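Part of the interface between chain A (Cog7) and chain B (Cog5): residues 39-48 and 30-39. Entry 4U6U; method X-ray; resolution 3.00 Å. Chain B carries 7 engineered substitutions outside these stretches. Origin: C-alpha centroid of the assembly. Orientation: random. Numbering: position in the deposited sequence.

Chain A, residues 39-48: LKTNCSSLLS
Chain B, residues 30-39: TTTLLRSSLI

Two helices can pack side by side by fitting apolar side chains together, without a hydrogen bond between them, and this part of the Cog7-Cog5 interface gives a compact example. Both stretches are helical throughout, each a segment of a longer helix, with phi/psi values clustered around -65/-40. They run nearly antiparallel, at 150° between their N-to-C directions (signed crossing angle -150°), and their axes approach to 10.7 Å, a spacing that leaves room for leucine side chains between the backbones. The register is set at two points: Lys A40 CA lies 6.9 Å from Leu B38 CA, and Leu A47 CA lies 6.7 Å from Thr B31 CA.

No hydrogen bond crosses between the stretches; backbone bonds stay within each helix, as in Leu A47 N to Cys A43 O at 2.9 Å and Leu B38 N to Leu B34 O at 2.9 Å. Together the stretches bury 435 Å², summed over both sides, largely through leucine side chains.

The largest bump is Leu A47, pointing toward Cog5 with chi1 -122° and chi2 20°. It enters a hollow lined by Thr B31, Leu B34 and Arg B35: its CD1 lies 3.6 Å from Leu B34 CD2 and 4.0 Å from Thr B31 OG1, while its CD2 meets Arg B35 CG at 3.6 Å. Arg B35 (m, t, t, chi4 85°) contributes its aliphatic stem, and Leu A47 CG covers one face of its guanidinium.

Leu B34 (t, p) lodges among Cys A43, Leu A46 and Leu A47, all apolar contacts. Its CD1 reaches Cys A43 SG (chi1 m) at 4.0 Å, and its CD2 also touches Leu A46 CD1 (t, m) at 3.8 Å. Leu B38, chi1 -128° and chi2 -126°, starts sideways but its end comes nearer, lying over Lys A40, Cys A43 and Ser A44. Its CD2 rests on the methylene stem of Lys A40 (t, t, p, t), 3.9 Å from CG, and lies 4.4 Å from Cys A43 CB; its CD1 meets Ser A44 OG at 4.1 Å, a van der Waals contact only.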

# COMPACT_ATOMS: atom_id res chain seq x y z
N LEU A 39 25.96 -13.66 -12.44
CA LEU A 39 26.58 -12.40 -12.07
C LEU A 39 26.60 -12.20 -10.55
O LEU A 39 27.31 -11.34 -10.05
CB LEU A 39 25.87 -11.22 -12.76
CG LEU A 39 26.38 -10.80 -14.16
CD1 LEU A 39 25.23 -10.34 -15.05
CD2 LEU A 39 27.46 -9.70 -14.08
N LYS A 40 25.84 -13.00 -9.80
CA LYS A 40 25.85 -12.84 -8.35
C LYS A 40 27.12 -13.45 -7.76
O LYS A 40 27.68 -12.91 -6.82
CB LYS A 40 24.60 -13.47 -7.70
CG LYS A 40 24.60 -13.41 -6.17
CD LYS A 40 23.21 -13.65 -5.53
CE LYS A 40 22.47 -14.85 -6.11
NZ LYS A 40 21.10 -14.96 -5.52
N THR A 41 27.58 -14.55 -8.33
CA THR A 41 28.83 -15.16 -7.88
C THR A 41 30.05 -14.43 -8.43
O THR A 41 31.15 -14.53 -7.89
CB THR A 41 28.95 -16.63 -8.29
OG1 THR A 41 29.39 -16.71 -9.65
CG2 THR A 41 27.61 -17.36 -8.12
N ASN A 42 29.86 -13.71 -9.53
CA ASN A 42 30.97 -12.96 -10.10
C ASN A 42 31.28 -11.77 -9.21
O ASN A 42 32.44 -11.49 -8.92
CB ASN A 42 30.68 -12.53 -11.53
CG ASN A 42 31.56 -13.26 -12.54
OD1 ASN A 42 31.28 -14.40 -12.92
ND2 ASN A 42 32.65 -12.61 -12.95
N CYS A 43 30.24 -11.07 -8.79
CA CYS A 43 30.42 -9.93 -7.90
C CYS A 43 30.97 -10.29 -6.52
O CYS A 43 31.65 -9.48 -5.91
CB CYS A 43 29.10 -9.19 -7.72
SG CYS A 43 28.68 -8.24 -9.17
N SER A 44 30.65 -11.48 -6.02
CA SER A 44 31.22 -11.90 -4.75
C SER A 44 32.74 -11.87 -4.78
O SER A 44 33.36 -11.29 -3.89
CB SER A 44 30.74 -13.30 -4.35
OG SER A 44 29.51 -13.26 -3.64
N SER A 45 33.32 -12.50 -5.79
CA SER A 45 34.77 -12.60 -5.92
C SER A 45 35.40 -11.23 -6.18
O SER A 45 36.41 -10.86 -5.58
CB SER A 45 35.14 -13.57 -7.04
OG SER A 45 34.82 -13.02 -8.31
N LEU A 46 34.81 -10.51 -7.12
CA LEU A 46 35.24 -9.17 -7.45
C LEU A 46 35.28 -8.32 -6.17
O LEU A 46 36.21 -7.57 -5.95
CB LEU A 46 34.32 -8.60 -8.51
CG LEU A 46 34.74 -7.36 -9.28
CD1 LEU A 46 34.30 -6.11 -8.53
CD2 LEU A 46 36.25 -7.42 -9.49
N LEU A 47 34.26 -8.45 -5.33
CA LEU A 47 34.25 -7.82 -4.00
C LEU A 47 35.46 -8.22 -3.11
O LEU A 47 36.01 -7.41 -2.38
CB LEU A 47 32.94 -8.13 -3.30
CG LEU A 47 32.06 -6.96 -2.84
CD1 LEU A 47 32.35 -5.64 -3.53
CD2 LEU A 47 30.60 -7.32 -3.06
N SER A 48 35.87 -9.48 -3.16
CA SER A 48 36.93 -9.94 -2.29
C SER A 48 38.24 -9.27 -2.63
O SER A 48 39.12 -9.10 -1.79
CB SER A 48 37.06 -11.45 -2.41
OG SER A 48 36.07 -12.05 -1.61
N THR B 30 32.72 2.10 -4.04
CA THR B 30 32.49 1.04 -4.99
C THR B 30 32.07 -0.20 -4.23
O THR B 30 31.13 -0.89 -4.59
CB THR B 30 33.75 0.74 -5.84
OG1 THR B 30 34.23 1.96 -6.41
CG2 THR B 30 33.46 -0.27 -6.98
N THR B 31 32.76 -0.44 -3.14
CA THR B 31 32.45 -1.61 -2.35
C THR B 31 31.04 -1.53 -1.79
O THR B 31 30.26 -2.46 -1.96
CB THR B 31 33.48 -1.76 -1.26
OG1 THR B 31 34.41 -2.74 -1.68
CG2 THR B 31 32.83 -2.13 0.14
N THR B 32 30.69 -0.38 -1.20
CA THR B 32 29.42 -0.26 -0.53
C THR B 32 28.28 -0.43 -1.52
O THR B 32 27.34 -1.18 -1.28
CB THR B 32 29.26 1.07 0.16
OG1 THR B 32 30.30 1.26 1.12
CG2 THR B 32 27.91 1.12 0.86
N LEU B 33 28.38 0.31 -2.62
CA LEU B 33 27.36 0.27 -3.64
C LEU B 33 27.17 -1.16 -4.16
O LEU B 33 26.05 -1.69 -4.22
CB LEU B 33 27.74 1.24 -4.76
CG LEU B 33 26.65 1.86 -5.65
CD1 LEU B 33 26.42 1.00 -6.88
CD2 LEU B 33 25.36 2.06 -4.87
N LEU B 34 28.28 -1.80 -4.48
CA LEU B 34 28.25 -3.16 -4.99
C LEU B 34 27.58 -4.12 -3.99
O LEU B 34 26.82 -5.00 -4.38
CB LEU B 34 29.68 -3.60 -5.33
CG LEU B 34 29.82 -4.76 -6.30
CD1 LEU B 34 28.83 -4.64 -7.43
CD2 LEU B 34 31.23 -4.76 -6.82
N ARG B 35 27.85 -3.94 -2.71
CA ARG B 35 27.23 -4.79 -1.72
C ARG B 35 25.74 -4.47 -1.57
O ARG B 35 24.95 -5.40 -1.42
CB ARG B 35 27.93 -4.67 -0.37
CG ARG B 35 29.25 -5.38 -0.30
CD ARG B 35 29.59 -5.80 1.12
NE ARG B 35 30.68 -6.75 1.08
CZ ARG B 35 31.96 -6.40 1.02
NH1 ARG B 35 32.29 -5.11 1.00
NH2 ARG B 35 32.90 -7.32 0.97
N SER B 36 25.36 -3.19 -1.59
CA SER B 36 23.94 -2.82 -1.60
C SER B 36 23.24 -3.58 -2.71
O SER B 36 22.18 -4.20 -2.49
CB SER B 36 23.72 -1.30 -1.81
OG SER B 36 23.71 -0.56 -0.60
N SER B 37 23.86 -3.59 -3.89
CA SER B 37 23.30 -4.30 -5.03
C SER B 37 23.18 -5.80 -4.75
O SER B 37 22.16 -6.43 -5.04
CB SER B 37 24.19 -4.09 -6.25
OG SER B 37 24.70 -2.78 -6.24
N LEU B 38 24.24 -6.34 -4.17
CA LEU B 38 24.32 -7.76 -3.90
C LEU B 38 23.17 -8.19 -2.99
O LEU B 38 22.37 -9.06 -3.35
CB LEU B 38 25.67 -8.09 -3.28
CG LEU B 38 26.44 -9.22 -3.97
CD1 LEU B 38 26.81 -10.26 -2.96
CD2 LEU B 38 25.62 -9.83 -5.10
N ILE B 39 23.07 -7.54 -1.84
CA ILE B 39 21.99 -7.79 -0.90
C ILE B 39 20.62 -7.68 -1.60
O ILE B 39 19.74 -8.52 -1.38
CB ILE B 39 22.05 -6.82 0.29
CG1 ILE B 39 23.42 -6.88 0.97
CG2 ILE B 39 20.98 -7.14 1.31
CD1 ILE B 39 23.51 -6.02 2.26